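PDB 6HC6: aminopeptidase YwaD from Bacillus subtilis, which uses two zinc ions per subunit to release N-terminal residues such as arginine, lysine and leucine from peptides by hydrolysis, as a secreted monomeric M28-family aminopeptidase. Local coordinates for residues 105-110 / 206-211; 275-280 / 424-429. One frame throughout, in Å; residues are numbered along the deposited sequence.

Contact 1: residues 105-110 / 206-211; sequences AGRDIL and GEALTQ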
ATOM      1  N   ALA A 105       3.877  34.537  -2.068  1.00 27.99           N
ATOM      2  CA  ALA A 105       3.804  35.638  -3.028  1.00 33.49           C
ATOM      3  C   ALA A 105       2.588  35.497  -3.941  1.00 34.52           C
ATOM      4  O   ALA A 105       2.663  35.706  -5.152  1.00 33.21           O
ATOM      5  CB  ALA A 105       5.096  35.735  -3.845  1.00 38.69           C
ATOM      6  N   GLY A 106       1.457  35.118  -3.350  1.00 33.17           N
ATOM      7  CA  GLY A 106       0.203  35.020  -4.067  1.00 32.34           C
ATOM      8  C   GLY A 106       0.014  33.767  -4.887  1.00 32.34           C
ATOM      9  O   GLY A 106      -1.008  33.649  -5.574  1.00 36.70           O
ATOM     10  N   ARG A 107       0.967  32.845  -4.862  1.00 33.44           N
ATOM     11  CA  ARG A 107       0.857  31.578  -5.574  1.00 35.07           C
ATOM     12  C   ARG A 107       0.390  30.514  -4.593  1.00 30.13           C
ATOM     13  O   ARG A 107       1.017  30.305  -3.551  1.00 31.70           O
ATOM     14  CB  ARG A 107       2.200  31.205  -6.198  1.00 35.38           C
ATOM     15  CG  ARG A 107       2.274  29.848  -6.882  1.00 49.57           C
ATOM     16  CD  ARG A 107       3.742  29.494  -7.140  1.00 59.60           C
ATOM     17  NE  ARG A 107       3.935  28.334  -8.012  1.00 62.21           N
ATOM     18  CZ  ARG A 107       4.305  28.409  -9.288  1.00 61.53           C
ATOM     19  NH1 ARG A 107       4.513  29.591  -9.853  1.00 57.72           N
ATOM     20  NH2 ARG A 107       4.466  27.303  -9.999  1.00 62.21           N
ATOM     21  N   ASP A 108      -0.718  29.855  -4.913  1.00 30.33           N
ATOM     22  CA  ASP A 108      -1.182  28.737  -4.110  1.00 29.04           C
ATOM     23  C   ASP A 108      -0.556  27.455  -4.644  1.00 32.72           C
ATOM     24  O   ASP A 108      -0.454  27.260  -5.857  1.00 35.61           O
ATOM     25  CB  ASP A 108      -2.707  28.645  -4.127  1.00 36.35           C
ATOM     26  CG  ASP A 108      -3.372  29.853  -3.471  1.00 48.73           C
ATOM     27  OD1 ASP A 108      -2.872  30.355  -2.440  1.00 42.67           O
ATOM     28  OD2 ASP A 108      -4.406  30.305  -3.989  1.00 53.06           O
ATOM     29  N   ILE A 109      -0.096  26.607  -3.728  1.00 24.97           N
ATOM     30  CA  ILE A 109       0.695  25.431  -4.076  1.00 22.69           C
ATOM     31  C   ILE A 109       0.044  24.205  -3.460  1.00 30.42           C
ATOM     32  O   ILE A 109      -0.117  24.133  -2.236  1.00 30.56           O
ATOM     33  CB  ILE A 109       2.154  25.566  -3.603  1.00 26.61           C
ATOM     34  CG1 ILE A 109       2.769  26.840  -4.172  1.00 25.21           C
ATOM     35  CG2 ILE A 109       2.971  24.322  -3.983  1.00 30.46           C
ATOM     36  CD1 ILE A 109       4.119  27.146  -3.619  1.00 26.52           C
ATOM     37  N   LEU A 110      -0.327  23.248  -4.303  1.00 28.39           N
ATOM     38  CA  LEU A 110      -0.867  21.983  -3.827  1.00 25.61           C
ATOM     39  C   LEU A 110       0.193  21.201  -3.066  1.00 25.85           C
ATOM     40  O   LEU A 110       1.358  21.163  -3.464  1.00 28.10           O
ATOM     41  CB  LEU A 110      -1.360  21.153  -5.006  1.00 23.18           C
ATOM     42  CG  LEU A 110      -2.529  21.743  -5.780  1.00 33.13           C
ATOM     43  CD1 LEU A 110      -3.019  20.730  -6.812  1.00 39.46           C
ATOM     44  CD2 LEU A 110      -3.633  22.116  -4.816  1.00 36.43           C
ATOM     45  N   GLY A 206       8.265  23.888  -6.283  1.00 26.51           N
ATOM     46  CA  GLY A 206       9.436  24.089  -5.449  1.00 26.37           C
ATOM     47  C   GLY A 206      10.491  24.932  -6.139  1.00 29.41           C
ATOM     48  O   GLY A 206      11.177  25.735  -5.499  1.00 28.39           O
ATOM     49  N   GLU A 207      10.630  24.766  -7.455  1.00 30.42           N
ATOM     50  CA  GLU A 207      11.598  25.565  -8.203  1.00 35.24           C
ATOM     51  C   GLU A 207      11.243  27.044  -8.157  1.00 38.75           C
ATOM     52  O   GLU A 207      12.127  27.898  -8.003  1.00 37.09           O
ATOM     53  CB  GLU A 207      11.685  25.072  -9.646  1.00 40.81           C
ATOM     54  CG  GLU A 207      12.421  23.749  -9.769  1.00 42.57           C
ATOM     55  CD  GLU A 207      12.213  23.077 -11.108  1.00 52.94           C
ATOM     56  OE1 GLU A 207      11.302  23.496 -11.854  1.00 50.90           O
ATOM     57  OE2 GLU A 207      12.962  22.121 -11.407  1.00 57.29           O
ATOM     58  N   ALA A 208       9.951  27.364  -8.273  1.00 34.55           N
ATOM     59  CA  ALA A 208       9.514  28.738  -8.076  1.00 38.83           C
ATOM     60  C   ALA A 208       9.806  29.203  -6.657  1.00 40.17           C
ATOM     61  O   ALA A 208      10.312  30.312  -6.454  1.00 37.23           O
ATOM     62  CB  ALA A 208       8.025  28.866  -8.384  1.00 40.69           C
ATOM     63  N   LEU A 209       9.504  28.356  -5.667  1.00 29.65           N
ATOM     64  CA  LEU A 209       9.688  28.728  -4.266  1.00 27.11           C
ATOM     65  C   LEU A 209      11.133  29.057  -3.932  1.00 28.42           C
ATOM     66  O   LEU A 209      11.379  29.824  -2.997  1.00 32.30           O
ATOM     67  CB  LEU A 209       9.228  27.600  -3.348  1.00 24.51           C
ATOM     68  CG  LEU A 209       7.776  27.529  -2.942  1.00 28.19           C
ATOM     69  CD1 LEU A 209       7.676  26.610  -1.725  1.00 23.08           C
ATOM     70  CD2 LEU A 209       7.238  28.939  -2.677  1.00 31.76           C
ATOM     71  N   THR A 210      12.104  28.451  -4.628  1.00 30.74           N
ATOM     72  CA  THR A 210      13.498  28.777  -4.339  1.00 29.70           C
ATOM     73  C   THR A 210      13.808  30.244  -4.585  1.00 28.88           C
ATOM     74  O   THR A 210      14.862  30.718  -4.152  1.00 29.01           O
ATOM     75  CB  THR A 210      14.482  27.940  -5.168  1.00 35.13           C
ATOM     76  OG1 THR A 210      14.372  28.290  -6.555  1.00 41.24           O
ATOM     77  CG2 THR A 210      14.245  26.451  -4.976  1.00 33.83           C
ATOM     78  N   GLN A 211      12.927  30.971  -5.264  1.00 27.93           N
ATOM     79  CA  GLN A 211      13.156  32.379  -5.551  1.00 31.17           C
ATOM     80  C   GLN A 211      12.349  33.316  -4.661  1.00 34.89           C
ATOM     81  O   GLN A 211      12.478  34.536  -4.808  1.00 33.87           O
ATOM     82  CB  GLN A 211      12.842  32.679  -7.022  1.00 40.28           C
ATOM     83  CG  GLN A 211      13.431  31.687  -8.006  1.00 48.13           C
ATOM     84  CD  GLN A 211      14.943  31.646  -7.950  1.00 57.01           C
ATOM     85  OE1 GLN A 211      15.613  32.611  -8.320  1.00 67.85           O
ATOM     86  NE2 GLN A 211      15.492  30.526  -7.486  1.00 57.90           N
TER
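I109 and L209 meet tip to tip and form the apolar half of this contact between strand 107-113 and the helix 203-209. The single methyl CD1 of I109 does all the touching on its side, lying 3.7 Å from CD2 of L209 and nestling against the branch point CG as well. In I109, CG1 is anti to the carbonyl carbon (chi1 -56°), which carries CD1 off the strand toward the helix. Two branched aliphatic residues suit the place, since both are buried and neither brings a polar atom that would need a partner.

The second kind of contact is a charged plane laid on a methyl group. A208 sets CB over the centre of one face of the R107 guanidinium, 3.9 Å from CZ. The chain of R107 runs extended from CG to NE, with CG anti to the backbone N (chi1 175°), long enough to cross to the helix. A small alanine lets the flat group lie close to the helix surface, while NH2 of the same group forms a salt bridge with D205.

No hydrogen bond joins the two segments; the polar links are local to 206-211. T210 OG1 hydrogen-bonds to the carbonyl O of E207 at 2.7 Å and also accepts from Q211 NE2, at 2.7 Å and 163° at the hydrogen, so one hydroxyl links the E207 carbonyl to the Q211 side-chain amide across a single turn.

On the curled sheet that carries the PA-domain strands, I109 and L209 both also pack on I201 of strand 198-201, I109 touches L102 of strand 97-104, and L209 reaches L150 of strand 148-152.

Contact 2: residues 275-280 / 424-429; sequences RVLKSV and AAVYEA. With ACT (acetate ion), chain G.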
ATOM      1  N   ARG A 275     -14.715 -16.701  -4.194  1.00 23.65           N
ATOM      2  CA  ARG A 275     -15.886 -17.261  -4.861  1.00 23.42           C
ATOM      3  C   ARG A 275     -15.576 -18.619  -5.472  1.00 29.22           C
ATOM      4  O   ARG A 275     -16.378 -19.557  -5.363  1.00 33.73           O
ATOM      5  CB  ARG A 275     -16.405 -16.307  -5.941  1.00 27.26           C
ATOM      6  CG  ARG A 275     -17.746 -16.775  -6.521  1.00 29.82           C
ATOM      7  CD  ARG A 275     -18.118 -16.063  -7.811  1.00 37.52           C
ATOM      8  NE  ARG A 275     -17.208 -16.383  -8.916  1.00 38.12           N
ATOM      9  CZ  ARG A 275     -17.309 -17.454  -9.697  1.00 40.57           C
ATOM     10  NH1 ARG A 275     -18.288 -18.343  -9.511  1.00 42.99           N
ATOM     11  NH2 ARG A 275     -16.423 -17.642 -10.670  1.00 38.10           N
ATOM     12  N   VAL A 276     -14.419 -18.747  -6.124  1.00 26.67           N
ATOM     13  CA  VAL A 276     -14.067 -20.023  -6.742  1.00 26.25           C
ATOM     14  C   VAL A 276     -13.867 -21.101  -5.684  1.00 26.29           C
ATOM     15  O   VAL A 276     -14.323 -22.238  -5.841  1.00 31.24           O
ATOM     16  CB  VAL A 276     -12.810 -19.872  -7.616  1.00 29.08           C
ATOM     17  CG1 VAL A 276     -12.381 -21.253  -8.126  1.00 30.60           C
ATOM     18  CG2 VAL A 276     -13.104 -18.953  -8.779  1.00 34.76           C
ATOM     19  N   LEU A 277     -13.141 -20.770  -4.616  1.00 24.70           N
ATOM     20  CA  LEU A 277     -12.781 -21.746  -3.595  1.00 24.71           C
ATOM     21  C   LEU A 277     -13.926 -22.060  -2.646  1.00 32.60           C
ATOM     22  O   LEU A 277     -13.812 -23.009  -1.860  1.00 38.83           O
ATOM     23  CB  LEU A 277     -11.576 -21.238  -2.807  1.00 24.75           C
ATOM     24  CG  LEU A 277     -10.341 -21.063  -3.684  1.00 28.86           C
ATOM     25  CD1 LEU A 277      -9.202 -20.508  -2.868  1.00 33.38           C
ATOM     26  CD2 LEU A 277      -9.976 -22.407  -4.280  1.00 32.03           C
ATOM     27  N   LYS A 278     -15.015 -21.292  -2.710  1.00 31.38           N
ATOM     28  CA  LYS A 278     -16.168 -21.528  -1.849  1.00 38.26           C
ATOM     29  C   LYS A 278     -16.619 -22.983  -1.911  1.00 48.02           C
ATOM     30  O   LYS A 278     -16.882 -23.604  -0.876  1.00 60.82           O
ATOM     31  CB  LYS A 278     -17.302 -20.587  -2.259  1.00 41.91           C
ATOM     32  CG  LYS A 278     -18.636 -20.841  -1.596  1.00 54.71           C
ATOM     33  CD  LYS A 278     -19.748 -20.069  -2.312  1.00 57.93           C
ATOM     34  CE  LYS A 278     -19.753 -20.343  -3.812  1.00 57.33           C
ATOM     35  NZ  LYS A 278     -21.074 -20.053  -4.442  1.00 57.93           N
ATOM     36  N   SER A 279     -16.675 -23.554  -3.114  1.00 45.68           N
ATOM     37  CA  SER A 279     -17.168 -24.909  -3.326  1.00 50.35           C
ATOM     38  C   SER A 279     -16.042 -25.934  -3.447  1.00 50.84           C
ATOM     39  O   SER A 279     -16.207 -26.955  -4.129  1.00 51.85           O
ATOM     40  CB  SER A 279     -18.057 -24.949  -4.568  1.00 55.34           C
ATOM     41  OG  SER A 279     -17.311 -24.642  -5.733  1.00 53.77           O
ATOM     42  N   VAL A 280     -14.911 -25.693  -2.796  1.00 41.33           N
ATOM     43  CA  VAL A 280     -13.759 -26.591  -2.830  1.00 41.35           C
ATOM     44  C   VAL A 280     -13.563 -27.171  -1.433  1.00 46.52           C
ATOM     45  O   VAL A 280     -13.273 -26.420  -0.494  1.00 40.29           O
ATOM     46  CB  VAL A 280     -12.482 -25.875  -3.297  1.00 37.42           C
ATOM     47  CG1 VAL A 280     -11.286 -26.808  -3.151  1.00 36.75           C
ATOM     48  CG2 VAL A 280     -12.623 -25.407  -4.729  1.00 34.85           C
ATOM     49  N   ALA A 424      -4.716 -21.416  -8.679  1.00 31.02           N
ATOM     50  CA  ALA A 424      -4.162 -22.759  -8.751  1.00 33.18           C
ATOM     51  C   ALA A 424      -3.123 -22.982  -7.665  1.00 25.28           C
ATOM     52  O   ALA A 424      -2.987 -24.099  -7.155  1.00 28.33           O
ATOM     53  CB  ALA A 424      -3.556 -23.014 -10.131  1.00 27.10           C
ATOM     54  N   ALA A 425      -2.357 -21.945  -7.328  1.00 24.98           N
ATOM     55  CA  ALA A 425      -1.351 -22.065  -6.277  1.00 30.97           C
ATOM     56  C   ALA A 425      -2.006 -22.290  -4.919  1.00 24.42           C
ATOM     57  O   ALA A 425      -1.579 -23.151  -4.146  1.00 25.82           O
ATOM     58  CB  ALA A 425      -0.474 -20.811  -6.241  1.00 22.85           C
ATOM     59  N   VAL A 426      -3.032 -21.500  -4.605  1.00 23.60           N
ATOM     60  CA  VAL A 426      -3.751 -21.701  -3.353  1.00 24.03           C
ATOM     61  C   VAL A 426      -4.430 -23.063  -3.353  1.00 28.56           C
ATOM     62  O   VAL A 426      -4.421 -23.777  -2.341  1.00 25.83           O
ATOM     63  CB  VAL A 426      -4.748 -20.552  -3.125  1.00 20.42           C
ATOM     64  CG1 VAL A 426      -5.627 -20.830  -1.891  1.00 23.85           C
ATOM     65  CG2 VAL A 426      -3.999 -19.243  -2.954  1.00 19.22           C
ATOM     66  N   TYR A 427      -5.011 -23.460  -4.492  1.00 23.89           N
ATOM     67  CA  TYR A 427      -5.620 -24.782  -4.574  1.00 26.09           C
ATOM     68  C   TYR A 427      -4.605 -25.864  -4.250  1.00 30.33           C
ATOM     69  O   TYR A 427      -4.908 -26.801  -3.503  1.00 32.67           O
ATOM     70  CB  TYR A 427      -6.229 -25.014  -5.959  1.00 26.40           C
ATOM     71  CG  TYR A 427      -6.878 -26.376  -6.120  1.00 29.02           C
ATOM     72  CD1 TYR A 427      -8.087 -26.667  -5.502  1.00 29.47           C
ATOM     73  CD2 TYR A 427      -6.293 -27.361  -6.903  1.00 36.35           C
ATOM     74  CE1 TYR A 427      -8.694 -27.907  -5.650  1.00 35.98           C
ATOM     75  CE2 TYR A 427      -6.894 -28.612  -7.056  1.00 38.52           C
ATOM     76  CZ  TYR A 427      -8.096 -28.874  -6.427  1.00 41.37           C
ATOM     77  OH  TYR A 427      -8.703 -30.105  -6.574  1.00 49.72           O
ATOM     78  N   GLU A 428      -3.381 -25.738  -4.775  1.00 29.75           N
ATOM     79  CA  GLU A 428      -2.348 -26.713  -4.432  1.00 36.65           C
ATOM     80  C   GLU A 428      -2.140 -26.775  -2.928  1.00 30.49           C
ATOM     81  O   GLU A 428      -1.951 -27.860  -2.361  1.00 36.51           O
ATOM     82  CB  GLU A 428      -1.035 -26.371  -5.135  1.00 40.84           C
ATOM     83  CG  GLU A 428      -1.003 -26.760  -6.596  1.00 57.00           C
ATOM     84  CD  GLU A 428      -1.295 -28.237  -6.813  1.00 68.36           C
ATOM     85  OE1 GLU A 428      -0.739 -29.071  -6.068  1.00 71.35           O
ATOM     86  OE2 GLU A 428      -2.082 -28.563  -7.729  1.00 66.69           O
ATOM     87  N   ALA A 429      -2.202 -25.624  -2.263  1.00 31.04           N
ATOM     88  CA  ALA A 429      -1.960 -25.573  -0.831  1.00 35.30           C
ATOM     89  C   ALA A 429      -3.134 -26.122  -0.029  1.00 37.95           C
ATOM     90  O   ALA A 429      -2.917 -26.716   1.030  1.00 45.45           O
ATOM     91  CB  ALA A 429      -1.653 -24.138  -0.407  1.00 30.69           C
TER
HETATM   92  C   ACT G 504     -21.518 -18.498  -8.462  1.00 54.72           C
HETATM   93  O   ACT G 504     -20.418 -19.013  -8.133  1.00 57.66           O
HETATM   94  OXT ACT G 504     -22.223 -18.728  -9.487  1.00 60.00           O
HETATM   95  CH3 ACT G 504     -22.093 -17.436  -7.482  1.00 51.91           C
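L277 and V426 touch through one methyl each, CD1 of L277 lying 3.7 Å from CG1 of V426 as the two side chains pass at a slant. Beside them V280 offers CG1 to the edge of the Y427 ring, near the ring plane and 3.8 Å from CE1, so the faces of the tyrosine are not used by this valine. CG of Y427 stands anti to its own backbone nitrogen (chi1 180°), which swings the ring from the flank of its helix toward V280. Tyrosine suits the site because its ring carbons pack on the valine while its OH makes a weak hydrogen bond with the backbone N of R39.

These pairs join the end region of helix 260-277 and the turn that follows it to helix 412-430, all in the M28 catalytic domain, an alpha/beta fold built round a mixed sheet. A type I turn from L277 to V280, closed by V280 N to L277 O at 3.0 Å, leads the chain out of helix 260-277 and lets L277 and V280 both face helix 412-430, each against a different residue. The carbonyls of K278 and V280 both accept from K234 NZ, which probably helps hold the turn, and V426 rests on F320 of strand 316-322.

Farther out, R275 takes no part in the helix contact. Its NH1 donates to an acetate oxygen O at 2.6 Å, near the guanidinium plane but bent to 138° at the hydrogen, while NH2 forms a salt bridge with E272. An alanine here would probably leave the E272 carboxylate without its charged mate and the acetate, likely a crystallisation additive, without its donor.

Contacts 1 and 2 lie on opposite sides of the chain's centre, their centres 54 Å apart and their nearest atoms about 39 Å apart, so neither touches the other. Both segments of contact 1 precede both of contact 2 in sequence. They share no helix, strand or sheet. Contact 1 packs a helix against the seven-stranded sheet of the PA-domain region, whereas contact 2 joins the end region of one helix of the M28 domain, with the turn after it, to a second helix; the main sheet there has eight strands. Each contact thus ties together parts of one region, and both stand away from the two-zinc site.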